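Long-range contacts in elongin-C (Saccharomyces cerevisiae, PDB 5ZB2), which serves as the adaptor of a cullin-3 ubiquitin ligase that polyubiquitylates an RNA polymerase II subunit for degradation, and takes part in global genomic DNA repair: residues Val20-Lys25 against Ala45-Lys51; Ser35-Ile39 against Leu65-Leu69; Gln52-Ile57 against Glu93-Ala97. All coordinates share one frame; numbering follows the deposited sequence.

Contact 1. Residues Val20-Lys25 against Ala45-Lys51; sequences VTLVSK and AGRIELK
Val20-Val23 and Arg47-Glu49 run side by side in the same direction, their short axes 5.0 Å apart at closest and 12° from parallel, and form a short, weakly bonded parallel pair at the edge of the sheet of the POZ (BTB) fold shared by the SKP1 family. Two backbone bonds join the pair, both at Val23: Val23 N gives its hydrogen to Ile48 O at 3.0 Å, and Val23 O, also at 3.0 Å, accepts from Leu50 N. On the face that carries Leu22 and Ile48, CD1 of Leu22 comes to 3.6 Å from Leu50 CD1 and lies against Ile48 CB. This apolar group continues onto Leu58 of helix 55-71, which touches both Leu22 and Leu50, while Leu43 borders Leu22 and Ile48. At the start of the pair, Val20 closes on Ala45, CG1 against CB at 3.9 Å, just ahead of the cis peptide bond that leads into Gly46. The opposite face carries Thr21, Val23, Arg47 and Glu49. Thr21 CG2 rests on Arg47 CB at 3.5 Å, and the arginine chain, extended with CG anti to the backbone N (chi1 -179°), rises from this face and leans toward Val23, where its NH1 forms an in-plane salt bridge with Glu49 OE2, 2.7 Å long and made through the anti lone pair. Over one face of that guanidinium, displaced toward its rim, sits Val23 CG2, 3.4 Å from Arg47 NH2.

Contact 2. Residues Ser35-Ile39 against Leu65-Leu69; sequences SAAMI and LNYNL
Ile39, Leu65 and Leu69 supply most of the buried surface, with the small Ala36 lying against both leucines. Ile39 points at helix 55-71 from the segment 35-39. Its CG1 stands anti to the carbonyl carbon (chi1 -56°) and the chain continues extended, which carries CD1 onto the helix backbone, 3.6 Å from both Leu65 O and Leu69 N. The same methyl lies 3.2 Å from Asn68 OD1 and 4.0 Å from Leu69 CB; the Asn68 amide is held by a hydrogen bond from ND2 to Tyr64 OH. Leu65, one turn before Leu69, sends CD2 toward the 35-39 backbone, where it meets Ile39 CB at 4.2 Å and Ala36 O at 3.9 Å; that carbonyl also accepts the backbone hydrogen of Ile39 N. Leu69 reaches toward the start of the segment, its CD2 4.3 Å from Ala36 CB and 3.6 Å from Ser35 OG. Asn66 OD1 comes alongside Ala36 CB at 3.7 Å. No hydrogen bond crosses between the segments, so the join is one of shape and apolar packing, buried at Ala36 and Leu65 and more exposed at Ser35 and Leu69. Val5 of the RAD7 chain packs on Tyr67 and Asn68. Such packing of a short helix that follows a strand against a long helix later in the chain belongs to the helical part of the SKP1-family POZ fold.

Contact 3. Residues Gln52-Ile57 against Glu93-Ala97; sequences QFDSHI and ELLLA
Glu93 leaves its helix with CG anti to the backbone N (chi1 -172°) and stays extended to its carboxylate, while Ile57 holds CG1 anti to its own carbonyl carbon (chi1 -61°); the two side chains cross obliquely, with Ile57 CG1 3.6 Å from Glu93 CD. The meeting joins the start of helix 55-71, and the loop that leads into it, to helix 91-101 in the helical part of the POZ fold of this SKP1-family protein. Ile57 CD1 lies along the aliphatic stem of Glu93, and its other branch, CG2, faces deeper into the interface, where it touches Ala97 CB at 3.9 Å and, more loosely, Leu94 CD1. Thus the apolar part of Glu93 helps cover the isoleucine while its charged end goes on toward the loop. There the carboxylate comes close to that of Asp54, OE2 to OD2 3.7 Å, with the two planes 78° apart. Two like charges so near would be expected to raise the affinity of one of them for a proton, although His56, which gives a weak hydrogen bond from NE2 to Asp54 OD2, could offset this if charged. Asp54 itself occupies the N-cap position of helix 55-71 but makes no capping bond with its side chain. The remaining large group is Phe53, whose backbone is tied to the first strand region, its O accepting from Ser24 OG. Glu93 OE2 lies at the edge of its ring, 4.2 Å from CD1. Leu94 and Leu95 also pack on Cys12 of a neighbouring RAD7 chain. The ring of Phe53 reaches helix 91-101 with its CZ end, and Ala97 CB makes a CH-pi contact over one face, offset toward the rim, 4.0 Å from the centroid.

Overall arrangement
From the N terminus, strand 19-23 comes first, and contact 1 closes the loop that brings strand 47-49 back beside it. Helix 34-37 lies within that loop, yet its partner in contact 2 is the later part of helix 55-71, so contacts 1 and 2 cross along the chain. Contact 3 opens just after contact 1 has closed and joins the beginning of helix 55-71 to helix 91-101, crossing contact 2 in turn. Contacts 1 and 3 touch through Lys25 N and Phe53 O, 3.1 Å apart. Contacts 2 and 3, with centres about 17 Å apart, lie on opposite sides of the chain's centre, and helix 55-71 links them.

Contact 1. Residues Val20-Lys25 against Ala45-Lys51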
# COMPACT_ATOMS: atom_id res chain seq x y z
N VAL B 20 42.63 7.33 30.41
CA VAL B 20 42.04 5.99 30.41
C VAL B 20 42.36 5.34 29.08
O VAL B 20 42.10 5.92 28.02
CB VAL B 20 40.52 6.03 30.65
CG1 VAL B 20 39.92 4.63 30.59
CG2 VAL B 20 40.21 6.69 31.99
N THR B 21 42.91 4.13 29.12
CA THR B 21 43.29 3.42 27.91
C THR B 21 42.09 2.70 27.30
O THR B 21 41.13 2.34 28.00
CB THR B 21 44.41 2.42 28.19
OG1 THR B 21 44.74 1.73 26.98
CG2 THR B 21 44.00 1.41 29.25
N LEU B 22 42.16 2.48 25.99
CA LEU B 22 41.08 1.83 25.26
C LEU B 22 41.67 1.03 24.11
O LEU B 22 42.47 1.56 23.33
CB LEU B 22 40.08 2.86 24.73
CG LEU B 22 38.76 2.30 24.17
CD1 LEU B 22 37.92 1.72 25.30
CD2 LEU B 22 38.00 3.38 23.42
N VAL B 23 41.28 -0.24 24.01
CA VAL B 23 41.84 -1.15 23.02
C VAL B 23 40.78 -1.47 21.97
O VAL B 23 39.58 -1.56 22.28
CB VAL B 23 42.35 -2.45 23.68
CG1 VAL B 23 42.97 -3.38 22.64
CG2 VAL B 23 43.36 -2.12 24.76
N SER B 24 41.23 -1.63 20.73
CA SER B 24 40.36 -1.96 19.61
C SER B 24 40.45 -3.46 19.31
O SER B 24 41.19 -4.21 19.95
CB SER B 24 40.74 -1.14 18.38
OG SER B 24 39.93 -1.47 17.28
N LYS B 25 39.68 -3.89 18.31
CA LYS B 25 39.82 -5.26 17.82
C LYS B 25 41.25 -5.52 17.37
O LYS B 25 41.86 -6.53 17.73
CB LYS B 25 38.83 -5.52 16.68
CG LYS B 25 38.82 -6.96 16.19
CD LYS B 25 37.71 -7.20 15.18
CE LYS B 25 37.65 -8.67 14.78
NZ LYS B 25 36.53 -8.95 13.84
N ALA B 45 36.70 2.77 33.71
CA ALA B 45 38.02 2.18 33.51
C ALA B 45 39.11 3.24 33.69
O ALA B 45 38.79 4.42 33.72
CB ALA B 45 38.08 1.55 32.13
N GLY B 46 40.38 2.85 33.80
CA GLY B 46 40.84 1.47 33.77
C GLY B 46 41.38 1.06 32.41
O GLY B 46 42.14 1.81 31.79
N ARG B 47 40.98 -0.12 31.96
CA ARG B 47 41.30 -0.61 30.63
C ARG B 47 40.11 -1.40 30.11
O ARG B 47 39.54 -2.22 30.83
CB ARG B 47 42.56 -1.50 30.65
CG ARG B 47 42.98 -2.03 29.29
CD ARG B 47 44.19 -2.94 29.44
NE ARG B 47 44.75 -3.35 28.15
CZ ARG B 47 44.35 -4.41 27.45
NH1 ARG B 47 43.37 -5.18 27.89
NH2 ARG B 47 44.94 -4.69 26.30
N ILE B 48 39.74 -1.15 28.85
CA ILE B 48 38.60 -1.80 28.22
C ILE B 48 39.04 -2.39 26.89
O ILE B 48 39.81 -1.76 26.15
CB ILE B 48 37.42 -0.82 28.02
CG1 ILE B 48 36.98 -0.22 29.36
CG2 ILE B 48 36.26 -1.52 27.33
CD1 ILE B 48 36.44 -1.23 30.36
N GLU B 49 38.55 -3.59 26.59
CA GLU B 49 38.83 -4.28 25.34
C GLU B 49 37.55 -4.27 24.51
O GLU B 49 36.55 -4.89 24.89
CB GLU B 49 39.31 -5.70 25.59
CG GLU B 49 40.56 -5.79 26.44
CD GLU B 49 40.97 -7.23 26.72
OE1 GLU B 49 40.22 -8.15 26.33
OE2 GLU B 49 42.04 -7.43 27.33
N LEU B 50 37.57 -3.56 23.38
CA LEU B 50 36.41 -3.41 22.52
C LEU B 50 36.61 -4.22 21.25
O LEU B 50 36.84 -3.68 20.16
CB LEU B 50 36.16 -1.93 22.21
CG LEU B 50 35.89 -1.01 23.40
CD1 LEU B 50 35.54 0.38 22.90
CD2 LEU B 50 34.79 -1.55 24.29
N LYS B 51 36.51 -5.54 21.39
CA LYS B 51 36.50 -6.41 20.23
C LYS B 51 35.27 -6.12 19.37
O LYS B 51 34.34 -5.42 19.79
CB LYS B 51 36.53 -7.87 20.66
CG LYS B 51 37.74 -8.25 21.51
CD LYS B 51 37.71 -9.72 21.90
CE LYS B 51 38.94 -10.09 22.71
NZ LYS B 51 38.95 -11.54 23.07

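Contact 2. Residues Ser35-Ile39 against Leu65-Leu69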
# COMPACT_ATOMS: atom_id res chain seq x y z
N SER B 35 37.55 12.31 32.23
CA SER B 35 36.35 13.13 32.21
C SER B 35 35.59 12.97 30.90
O SER B 35 34.36 13.13 30.87
CB SER B 35 36.70 14.59 32.44
OG SER B 35 35.54 15.40 32.49
N ALA B 36 36.29 12.65 29.81
CA ALA B 36 35.63 12.43 28.53
C ALA B 36 34.99 11.05 28.48
O ALA B 36 33.84 10.90 28.04
CB ALA B 36 36.63 12.60 27.39
N ALA B 37 35.71 10.02 28.92
CA ALA B 37 35.16 8.67 28.95
C ALA B 37 34.02 8.53 29.94
O ALA B 37 33.21 7.61 29.82
CB ALA B 37 36.26 7.66 29.28
N MET B 38 33.93 9.43 30.93
CA MET B 38 32.82 9.40 31.88
C MET B 38 31.48 9.62 31.19
O MET B 38 30.44 9.24 31.75
CB MET B 38 33.04 10.46 32.96
CG MET B 38 31.88 10.59 33.95
SD MET B 38 32.24 11.77 35.27
CE MET B 38 30.64 11.90 36.06
N ILE B 39 31.48 10.23 30.00
CA ILE B 39 30.23 10.44 29.28
C ILE B 39 29.57 9.11 28.95
O ILE B 39 28.34 9.00 28.94
CB ILE B 39 30.49 11.27 28.00
CG1 ILE B 39 31.17 12.59 28.35
CG2 ILE B 39 29.18 11.53 27.26
CD1 ILE B 39 31.61 13.40 27.15
N LEU B 65 33.64 11.72 21.91
CA LEU B 65 33.69 11.93 23.35
C LEU B 65 34.35 13.26 23.68
O LEU B 65 33.79 14.08 24.42
CB LEU B 65 34.42 10.77 24.03
CG LEU B 65 33.72 9.41 23.99
CD1 LEU B 65 34.62 8.34 24.57
CD2 LEU B 65 32.39 9.45 24.74
N ASN B 66 35.56 13.48 23.15
CA ASN B 66 36.21 14.77 23.33
C ASN B 66 35.33 15.89 22.80
O ASN B 66 35.12 16.91 23.47
CB ASN B 66 37.57 14.77 22.63
CG ASN B 66 38.47 13.66 23.12
OD1 ASN B 66 38.51 13.35 24.31
ND2 ASN B 66 39.20 13.04 22.20
N TYR B 67 34.78 15.71 21.60
CA TYR B 67 33.86 16.69 21.03
C TYR B 67 32.70 16.96 21.98
O TYR B 67 32.22 18.10 22.08
CB TYR B 67 33.35 16.20 19.68
CG TYR B 67 32.15 16.95 19.16
CD1 TYR B 67 32.29 18.13 18.45
CD2 TYR B 67 30.86 16.46 19.37
CE1 TYR B 67 31.19 18.81 17.97
CE2 TYR B 67 29.76 17.14 18.89
CZ TYR B 67 29.92 18.31 18.19
OH TYR B 67 28.82 18.99 17.72
N ASN B 68 32.23 15.93 22.69
CA ASN B 68 31.08 16.10 23.57
C ASN B 68 31.45 16.92 24.80
O ASN B 68 30.79 17.91 25.12
CB ASN B 68 30.53 14.74 23.98
CG ASN B 68 29.24 14.84 24.78
OD1 ASN B 68 29.25 15.24 25.94
ND2 ASN B 68 28.13 14.49 24.15
N LEU B 69 32.52 16.52 25.50
CA LEU B 69 32.91 17.24 26.72
C LEU B 69 33.22 18.70 26.43
O LEU B 69 32.96 19.57 27.27
CB LEU B 69 34.11 16.56 27.37
CG LEU B 69 34.65 17.22 28.64
CD1 LEU B 69 33.59 17.25 29.73
CD2 LEU B 69 35.90 16.51 29.12

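Contact 3. Residues Gln52-Ile57 against Glu93-Ala97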
# COMPACT_ATOMS: atom_id res chain seq x y z
N GLN B 52 35.27 -6.66 18.16
CA GLN B 52 34.19 -6.52 17.19
C GLN B 52 34.09 -5.12 16.60
O GLN B 52 33.14 -4.83 15.87
CB GLN B 52 32.83 -6.88 17.80
CG GLN B 52 32.76 -8.29 18.38
CD GLN B 52 31.47 -8.54 19.14
OE1 GLN B 52 30.72 -7.60 19.44
NE2 GLN B 52 31.20 -9.80 19.45
N PHE B 53 35.05 -4.24 16.89
CA PHE B 53 35.06 -2.89 16.35
C PHE B 53 36.45 -2.57 15.80
O PHE B 53 37.45 -2.81 16.47
CB PHE B 53 34.67 -1.86 17.41
CG PHE B 53 33.21 -1.87 17.77
CD1 PHE B 53 32.24 -2.12 16.81
CD2 PHE B 53 32.80 -1.64 19.07
CE1 PHE B 53 30.90 -2.14 17.14
CE2 PHE B 53 31.46 -1.65 19.41
CZ PHE B 53 30.51 -1.90 18.44
N ASP B 54 36.48 -2.03 14.59
CA ASP B 54 37.73 -1.74 13.90
C ASP B 54 38.38 -0.47 14.46
O ASP B 54 37.79 0.26 15.27
CB ASP B 54 37.50 -1.59 12.40
CG ASP B 54 36.90 -2.84 11.78
OD1 ASP B 54 37.19 -3.95 12.28
OD2 ASP B 54 36.15 -2.71 10.79
N SER B 55 39.60 -0.21 14.01
CA SER B 55 40.37 0.92 14.53
C SER B 55 39.75 2.25 14.12
O SER B 55 39.74 3.20 14.91
CB SER B 55 41.82 0.82 14.04
OG SER B 55 42.40 -0.40 14.45
N HIS B 56 39.24 2.34 12.89
CA HIS B 56 38.66 3.59 12.42
C HIS B 56 37.40 3.95 13.19
O HIS B 56 37.06 5.14 13.31
CB HIS B 56 38.37 3.50 10.92
CG HIS B 56 37.40 2.42 10.56
ND1 HIS B 56 36.06 2.66 10.35
CD2 HIS B 56 37.59 1.09 10.36
CE1 HIS B 56 35.46 1.52 10.04
NE2 HIS B 56 36.36 0.56 10.04
N ILE B 57 36.69 2.96 13.72
CA ILE B 57 35.46 3.23 14.47
C ILE B 57 35.79 3.85 15.82
O ILE B 57 35.26 4.91 16.19
CB ILE B 57 34.63 1.95 14.62
CG1 ILE B 57 34.21 1.40 13.25
CG2 ILE B 57 33.40 2.20 15.49
CD1 ILE B 57 33.34 2.34 12.43
N GLU B 93 28.01 0.95 11.21
CA GLU B 93 28.84 0.38 12.27
C GLU B 93 29.03 1.36 13.41
O GLU B 93 29.05 0.97 14.58
CB GLU B 93 30.19 -0.05 11.69
CG GLU B 93 31.05 -0.84 12.67
CD GLU B 93 32.30 -1.41 12.03
OE1 GLU B 93 32.48 -1.24 10.81
OE2 GLU B 93 33.10 -2.05 12.75
N LEU B 94 29.16 2.65 13.10
CA LEU B 94 29.32 3.65 14.16
C LEU B 94 28.06 3.77 15.01
O LEU B 94 28.15 4.01 16.22
CB LEU B 94 29.70 5.00 13.57
CG LEU B 94 30.04 6.11 14.57
CD1 LEU B 94 31.19 5.70 15.48
CD2 LEU B 94 30.37 7.41 13.86
N LEU B 95 26.88 3.61 14.40
CA LEU B 95 25.65 3.62 15.18
C LEU B 95 25.65 2.50 16.21
O LEU B 95 25.30 2.71 17.37
CB LEU B 95 24.44 3.49 14.25
CG LEU B 95 23.09 3.27 14.94
CD1 LEU B 95 22.79 4.36 15.96
CD2 LEU B 95 21.98 3.20 13.90
N LEU B 96 26.05 1.30 15.79
CA LEU B 96 26.09 0.17 16.72
C LEU B 96 27.06 0.43 17.86
O LEU B 96 26.78 0.06 19.01
CB LEU B 96 26.48 -1.11 15.97
CG LEU B 96 25.56 -1.53 14.82
CD1 LEU B 96 26.04 -2.83 14.20
CD2 LEU B 96 24.11 -1.66 15.29
N ALA B 97 28.20 1.06 17.58
CA ALA B 97 29.16 1.35 18.64
C ALA B 97 28.61 2.40 19.60
O ALA B 97 28.78 2.28 20.82
CB ALA B 97 30.48 1.82 18.04